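Local coordinates for glutathione S-transferase (Rhodospirillum rubrum F11, PDB 4O7H), which probably conjugates glutathione to electrophilic substrates, as other glutathione S-transferases do, at residues K101-V106 against A167-L172; V179-H184 against E189-V194. One frame throughout, in Å; residues are numbered along the deposited sequence.

Overall arrangement
Both interactions belong to the helical part of this glutathione S-transferase. Interaction 1 is the deeper one, its centre about 7 Å from the centre of the chain. It joins nearly parallel segments of helices 85-119 and 161-175 through a phenylalanine, a histidine, a leucine and an asparagine. Three of its four touching residues are buried. Interaction 2 lies further out, its centre about 15 Å from the centre of the chain, yet both of its touching residues are buried. It folds the loop after helix 161-175 onto helix 185-195 by one aromatic stack, with no hydrogen bond across. The two meet where these helices pack: Ser171 CB lies 3.3 Å from Tyr191 OH, and Ala167 packs on Trp190 and Val194.

Interaction 1: residues K101-V106 against A167-L172; sequences KFNREV and ACHLSL
Phe102 reaches across from helix 85-119 and touches both His169 and Leu170 on helix 161-175. Its CG stands anti to the backbone N (chi1 -174°), which sends the ring into the space between the helices. One side of the ring, at CE1, meets His169 CB at 3.7 Å. The ring end, CZ, meets Leu170 CD2 at 3.8 Å, with the leucine lying across the phenylalanine. Phe102 and His169 pass alongside one another, pointing opposite ways, and their rings are oblique, with centroids 5.6 Å apart and planes at 64°. Val106 CB, one turn on, covers a face of the Phe102 ring near its rim.

Asn103 supplies the polar part. Its OD1 lies at the edge of the His169 ring, in plane, and accepts a weak hydrogen bond from His169 NE2 at 3.5 Å. The amide is turned steeply against the imidazole. His169 ND1 is bonded to Thr165 O, which probably sets the turn of the ring; the bond from NE2 adds little.

The two segments run side by side, their axes 10.9 Å apart and 13° from parallel. Helix 127-150 flanks the contact, with His140 edge-to-face on Phe102 and Ile144 against Leu170. Helix 185-195 packs on Leu170 through Trp190. Pro11, at the start of helix 11-22, touches His169 and so brings in the N-terminal thioredoxin-like domain.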
loop_
_atom_site.group_PDB
_atom_site.type_symbol
_atom_site.label_atom_id
_atom_site.label_comp_id
_atom_site.label_asym_id
_atom_site.label_seq_id
_atom_site.Cartn_x
_atom_site.Cartn_y
_atom_site.Cartn_z
ATOM N N LYS A 101 -1.343 -8.042 1.932
ATOM C CA LYS A 101 -1.703 -9.308 2.603
ATOM C C LYS A 101 -0.483 -10.253 2.671
ATOM O O LYS A 101 -0.112 -10.741 3.743
ATOM C CB LYS A 101 -2.904 -9.991 1.970
ATOM C CG LYS A 101 -3.419 -11.155 2.749
ATOM C CD LYS A 101 -4.559 -11.863 2.045
ATOM C CE LYS A 101 -4.862 -13.229 2.629
ATOM N NZ LYS A 101 -5.467 -13.159 3.994
ATOM N N PHE A 102 0.120 -10.566 1.527
ATOM C CA PHE A 102 1.292 -11.428 1.561
ATOM C C PHE A 102 2.385 -10.784 2.374
ATOM O O PHE A 102 3.060 -11.439 3.191
ATOM C CB PHE A 102 1.772 -11.730 0.121
ATOM C CG PHE A 102 2.902 -12.742 0.030
ATOM C CD1 PHE A 102 4.187 -12.415 0.366
ATOM C CD2 PHE A 102 2.649 -13.989 -0.462
ATOM C CE1 PHE A 102 5.192 -13.348 0.267
ATOM C CE2 PHE A 102 3.645 -14.918 -0.596
ATOM C CZ PHE A 102 4.928 -14.599 -0.224
ATOM N N ASN A 103 2.577 -9.473 2.184
ATOM C CA ASN A 103 3.623 -8.759 2.870
ATOM C C ASN A 103 3.475 -8.870 4.390
ATOM O O ASN A 103 4.459 -9.087 5.088
ATOM C CB ASN A 103 3.651 -7.306 2.444
ATOM C CG ASN A 103 4.778 -6.538 3.086
ATOM O OD1 ASN A 103 5.940 -6.849 2.904
ATOM N ND2 ASN A 103 4.413 -5.552 3.941
ATOM N N ARG A 104 2.249 -8.674 4.883
ATOM C CA ARG A 104 2.029 -8.680 6.328
ATOM C C ARG A 104 2.111 -10.081 6.912
ATOM O O ARG A 104 2.583 -10.240 8.049
ATOM C CB ARG A 104 0.673 -8.000 6.684
ATOM C CG ARG A 104 0.727 -6.496 6.423
ATOM C CD ARG A 104 1.657 -5.668 7.349
ATOM N NE ARG A 104 1.192 -5.662 8.754
ATOM C CZ ARG A 104 0.258 -4.835 9.236
ATOM N NH1 ARG A 104 -0.292 -3.921 8.453
ATOM N NH2 ARG A 104 -0.114 -4.923 10.504
ATOM N N GLU A 105 1.645 -11.071 6.165
ATOM C CA GLU A 105 1.489 -12.427 6.657
ATOM C C GLU A 105 2.759 -13.265 6.506
ATOM O O GLU A 105 2.929 -14.268 7.217
ATOM C CB GLU A 105 0.345 -13.132 5.931
ATOM C CG GLU A 105 -1.030 -12.542 6.255
ATOM C CD GLU A 105 -2.217 -13.171 5.527
ATOM O OE1 GLU A 105 -2.069 -14.064 4.677
ATOM O OE2 GLU A 105 -3.376 -12.780 5.839
ATOM N N VAL A 106 3.622 -12.892 5.565
ATOM C CA VAL A 106 4.773 -13.718 5.186
ATOM C C VAL A 106 6.091 -12.917 5.110
ATOM O O VAL A 106 7.070 -13.171 5.799
ATOM C CB VAL A 106 4.485 -14.431 3.839
ATOM C CG1 VAL A 106 5.655 -15.347 3.499
ATOM C CG2 VAL A 106 3.159 -15.207 3.808
ATOM N N ALA A 167 6.435 -12.285 -7.416
ATOM C CA ALA A 167 7.699 -12.982 -7.599
ATOM C C ALA A 167 8.769 -12.299 -6.753
ATOM O O ALA A 167 9.674 -12.972 -6.236
ATOM C CB ALA A 167 8.092 -13.007 -9.076
ATOM N N CYS A 168 8.698 -10.970 -6.607
ATOM C CA CYS A 168 9.735 -10.248 -5.845
ATOM C C CYS A 168 9.588 -10.584 -4.358
ATOM O O CYS A 168 10.587 -10.819 -3.656
ATOM C CB CYS A 168 9.725 -8.769 -6.113
ATOM S SG CYS A 168 10.445 -8.366 -7.706
ATOM N N HIS A 169 8.350 -10.643 -3.863
ATOM C CA HIS A 169 8.129 -11.076 -2.475
ATOM C C HIS A 169 8.642 -12.502 -2.295
ATOM O O HIS A 169 9.391 -12.778 -1.377
ATOM C CB HIS A 169 6.657 -10.972 -2.160
ATOM C CG HIS A 169 6.277 -9.627 -1.645
ATOM N ND1 HIS A 169 5.804 -8.591 -2.426
ATOM C CD2 HIS A 169 6.338 -9.144 -0.391
ATOM C CE1 HIS A 169 5.520 -7.556 -1.643
ATOM N NE2 HIS A 169 5.908 -7.860 -0.425
ATOM N N LEU A 170 8.252 -13.397 -3.205
ATOM C CA LEU A 170 8.632 -14.801 -3.095
ATOM C C LEU A 170 10.120 -14.974 -3.193
ATOM O O LEU A 170 10.679 -15.895 -2.567
ATOM C CB LEU A 170 7.901 -15.674 -4.093
ATOM C CG LEU A 170 6.468 -16.010 -3.649
ATOM C CD1 LEU A 170 5.650 -16.542 -4.797
ATOM C CD2 LEU A 170 6.509 -17.076 -2.556
ATOM N N SER A 171 10.799 -14.089 -3.930
ATOM C CA SER A 171 12.249 -14.196 -4.081
ATOM C C SER A 171 12.918 -13.991 -2.743
ATOM O O SER A 171 13.996 -14.581 -2.469
ATOM C CB SER A 171 12.799 -13.255 -5.141
ATOM O OG SER A 171 12.850 -11.896 -4.772
ATOM N N LEU A 172 12.331 -13.138 -1.907
ATOM C CA LEU A 172 12.935 -12.903 -0.579
ATOM C C LEU A 172 12.633 -14.071 0.369
ATOM O O LEU A 172 13.527 -14.486 1.121
ATOM C CB LEU A 172 12.459 -11.594 0.017
ATOM C CG LEU A 172 13.237 -10.438 -0.577
ATOM C CD1 LEU A 172 12.399 -9.172 -0.391
ATOM C CD2 LEU A 172 14.616 -10.353 0.075
#

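Interaction 2: residues V179-H184 against E189-V194; sequences VPWEDH and EWYALV
A single pair of aromatic rings, Trp181 and Tyr191, makes nearly all of the contact between a short 3-10 turn and the helix that follows it. No hydrogen bond crosses. The six-membered ring of Trp181 forms an offset stack on the Tyr191 ring, with centroids 4.7 Å apart and planes inclined at 26°. The tilt brings one corner of the indole closest. Trp181 CH2 sits over one face of the tyrosine, toward its rim, 3.3 Å from Tyr191 CG. The neighbouring CZ2 lies 3.6 Å from Tyr191 CD2, and CZ3 lies 3.7 Å from Tyr191 CB. With chi1 at -177°, the Tyr191 ring points away from its backbone N and offers that face to the indole.

Trp181 is held from several directions. Val179 CG1 lies over the centre of one indole face. Phe222, the last residue of the chain, meets the tryptophan edge-to-face and touches Tyr191. Asp174, near the end of helix 161-175, takes the hydrogen bond from Trp181 NE1. Pro180, the centre of an inverse gamma turn, leads the chain into the 3-10 turn. His184 then takes the N-cap position of helix 185-195, and its ND1 gives a weak bond back to Pro180 O at 3.4 Å.

Were Tyr191 an alanine, the six-membered ring of Trp181 would probably lose its stacking partner and a gap would open between loop and helix. Across this contact the grip is apolar and aromatic. The indole N-H is satisfied elsewhere, so cohesion between the two segments rests on ring packing and not on polar bonds.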
loop_
_atom_site.group_PDB
_atom_site.type_symbol
_atom_site.label_atom_id
_atom_site.label_comp_id
_atom_site.label_asym_id
_atom_site.label_seq_id
_atom_site.Cartn_x
_atom_site.Cartn_y
_atom_site.Cartn_z
ATOM N N VAL A 179 10.327 -21.252 1.126
ATOM C CA VAL A 179 9.216 -21.533 0.229
ATOM C C VAL A 179 9.038 -23.037 0.024
ATOM O O VAL A 179 9.958 -23.692 -0.461
ATOM C CB VAL A 179 9.365 -20.869 -1.136
ATOM C CG1 VAL A 179 8.094 -21.004 -1.884
ATOM C CG2 VAL A 179 9.718 -19.393 -1.002
ATOM N N PRO A 180 7.836 -23.569 0.328
ATOM C CA PRO A 180 7.537 -25.004 0.125
ATOM C C PRO A 180 7.114 -25.289 -1.303
ATOM O O PRO A 180 5.951 -25.639 -1.609
ATOM C CB PRO A 180 6.410 -25.238 1.143
ATOM C CG PRO A 180 5.665 -23.949 1.138
ATOM C CD PRO A 180 6.712 -22.879 1.000
ATOM N N TRP A 181 8.049 -25.093 -2.218
ATOM C CA TRP A 181 7.764 -25.131 -3.634
ATOM C C TRP A 181 7.094 -26.441 -4.071
ATOM O O TRP A 181 6.172 -26.436 -4.887
ATOM C CB TRP A 181 9.024 -24.946 -4.471
ATOM C CG TRP A 181 9.655 -23.591 -4.414
ATOM C CD1 TRP A 181 10.871 -23.294 -3.941
ATOM C CD2 TRP A 181 9.081 -22.350 -4.870
ATOM N NE1 TRP A 181 11.116 -21.940 -4.063
ATOM C CE2 TRP A 181 10.045 -21.343 -4.652
ATOM C CE3 TRP A 181 7.875 -22.012 -5.455
ATOM C CZ2 TRP A 181 9.810 -20.002 -4.958
ATOM C CZ3 TRP A 181 7.645 -20.670 -5.793
ATOM C CH2 TRP A 181 8.624 -19.696 -5.543
ATOM N N GLU A 182 7.576 -27.560 -3.559
ATOM C CA GLU A 182 7.078 -28.816 -4.114
ATOM C C GLU A 182 5.673 -29.150 -3.616
ATOM O O GLU A 182 5.002 -30.036 -4.153
ATOM C CB GLU A 182 8.064 -29.938 -3.829
ATOM C CG GLU A 182 9.403 -29.724 -4.548
ATOM C CD GLU A 182 9.375 -29.982 -6.046
ATOM O OE1 GLU A 182 8.293 -30.157 -6.671
ATOM O OE2 GLU A 182 10.464 -30.047 -6.643
ATOM N N ASP A 183 5.198 -28.428 -2.609
ATOM C CA ASP A 183 3.792 -28.565 -2.227
ATOM C C ASP A 183 2.836 -27.833 -3.188
ATOM O O ASP A 183 1.607 -27.968 -3.082
ATOM C CB ASP A 183 3.563 -28.086 -0.807
ATOM C CG ASP A 183 4.173 -29.000 0.210
ATOM O OD1 ASP A 183 4.203 -30.204 -0.066
ATOM O OD2 ASP A 183 4.592 -28.512 1.260
ATOM N N HIS A 184 3.383 -26.981 -4.069
ATOM C CA HIS A 184 2.579 -26.098 -4.927
ATOM C C HIS A 184 3.170 -26.042 -6.330
ATOM O O HIS A 184 3.705 -24.988 -6.780
ATOM C CB HIS A 184 2.513 -24.739 -4.289
ATOM C CG HIS A 184 1.880 -24.762 -2.939
ATOM N ND1 HIS A 184 2.600 -24.851 -1.769
ATOM C CD2 HIS A 184 0.581 -24.764 -2.588
ATOM C CE1 HIS A 184 1.767 -24.884 -0.742
ATOM N NE2 HIS A 184 0.537 -24.859 -1.220
ATOM N N GLU A 189 6.098 -23.647 -11.069
ATOM C CA GLU A 189 6.331 -23.484 -12.497
ATOM C C GLU A 189 6.224 -22.041 -12.947
ATOM O O GLU A 189 6.984 -21.611 -13.770
ATOM C CB GLU A 189 5.414 -24.392 -13.326
ATOM C CG GLU A 189 5.919 -25.842 -13.301
ATOM C CD GLU A 189 7.466 -25.952 -13.371
ATOM O OE1 GLU A 189 8.088 -25.563 -14.421
ATOM O OE2 GLU A 189 8.097 -26.402 -12.348
ATOM N N TRP A 190 5.245 -21.318 -12.409
ATOM C CA TRP A 190 5.076 -19.910 -12.717
ATOM C C TRP A 190 6.282 -19.112 -12.249
ATOM O O TRP A 190 6.816 -18.266 -12.980
ATOM C CB TRP A 190 3.760 -19.384 -12.110
ATOM C CG TRP A 190 3.789 -17.844 -11.919
ATOM C CD1 TRP A 190 3.475 -16.919 -12.813
ATOM C CD2 TRP A 190 4.163 -17.146 -10.731
ATOM N NE1 TRP A 190 3.604 -15.657 -12.290
ATOM C CE2 TRP A 190 4.058 -15.776 -11.002
ATOM C CE3 TRP A 190 4.603 -17.555 -9.483
ATOM C CZ2 TRP A 190 4.406 -14.814 -10.064
ATOM C CZ3 TRP A 190 4.971 -16.620 -8.559
ATOM C CH2 TRP A 190 4.851 -15.253 -8.841
ATOM N N TYR A 191 6.771 -19.406 -11.045
ATOM C CA TYR A 191 7.935 -18.672 -10.529
ATOM C C TYR A 191 9.160 -18.962 -11.369
ATOM O O TYR A 191 9.961 -18.105 -11.612
ATOM C CB TYR A 191 8.189 -18.972 -9.060
ATOM C CG TYR A 191 9.340 -18.195 -8.437
ATOM C CD1 TYR A 191 9.198 -16.861 -8.102
ATOM C CD2 TYR A 191 10.567 -18.763 -8.283
ATOM C CE1 TYR A 191 10.242 -16.155 -7.551
ATOM C CE2 TYR A 191 11.611 -18.076 -7.723
ATOM C CZ TYR A 191 11.445 -16.758 -7.354
ATOM O OH TYR A 191 12.524 -16.051 -6.801
ATOM N N ALA A 192 9.321 -20.201 -11.803
ATOM C CA ALA A 192 10.446 -20.529 -12.679
ATOM C C ALA A 192 10.439 -19.734 -13.953
ATOM O O ALA A 192 11.497 -19.364 -14.446
ATOM C CB ALA A 192 10.401 -22.034 -12.980
ATOM N N LEU A 193 9.245 -19.490 -14.496
ATOM C CA LEU A 193 9.131 -18.653 -15.671
ATOM C C LEU A 193 9.529 -17.216 -15.394
ATOM O O LEU A 193 10.322 -16.619 -16.171
ATOM C CB LEU A 193 7.749 -18.677 -16.250
ATOM C CG LEU A 193 7.270 -19.934 -16.943
ATOM C CD1 LEU A 193 5.812 -19.679 -17.319
ATOM C CD2 LEU A 193 8.130 -20.172 -18.161
ATOM N N VAL A 194 9.112 -16.678 -14.244
ATOM C CA VAL A 194 9.487 -15.286 -13.972
ATOM C C VAL A 194 10.974 -15.171 -13.690
ATOM O O VAL A 194 11.642 -14.240 -14.165
ATOM C CB VAL A 194 8.650 -14.680 -12.814
ATOM C CG1 VAL A 194 9.134 -13.253 -12.529
ATOM C CG2 VAL A 194 7.160 -14.717 -13.165
#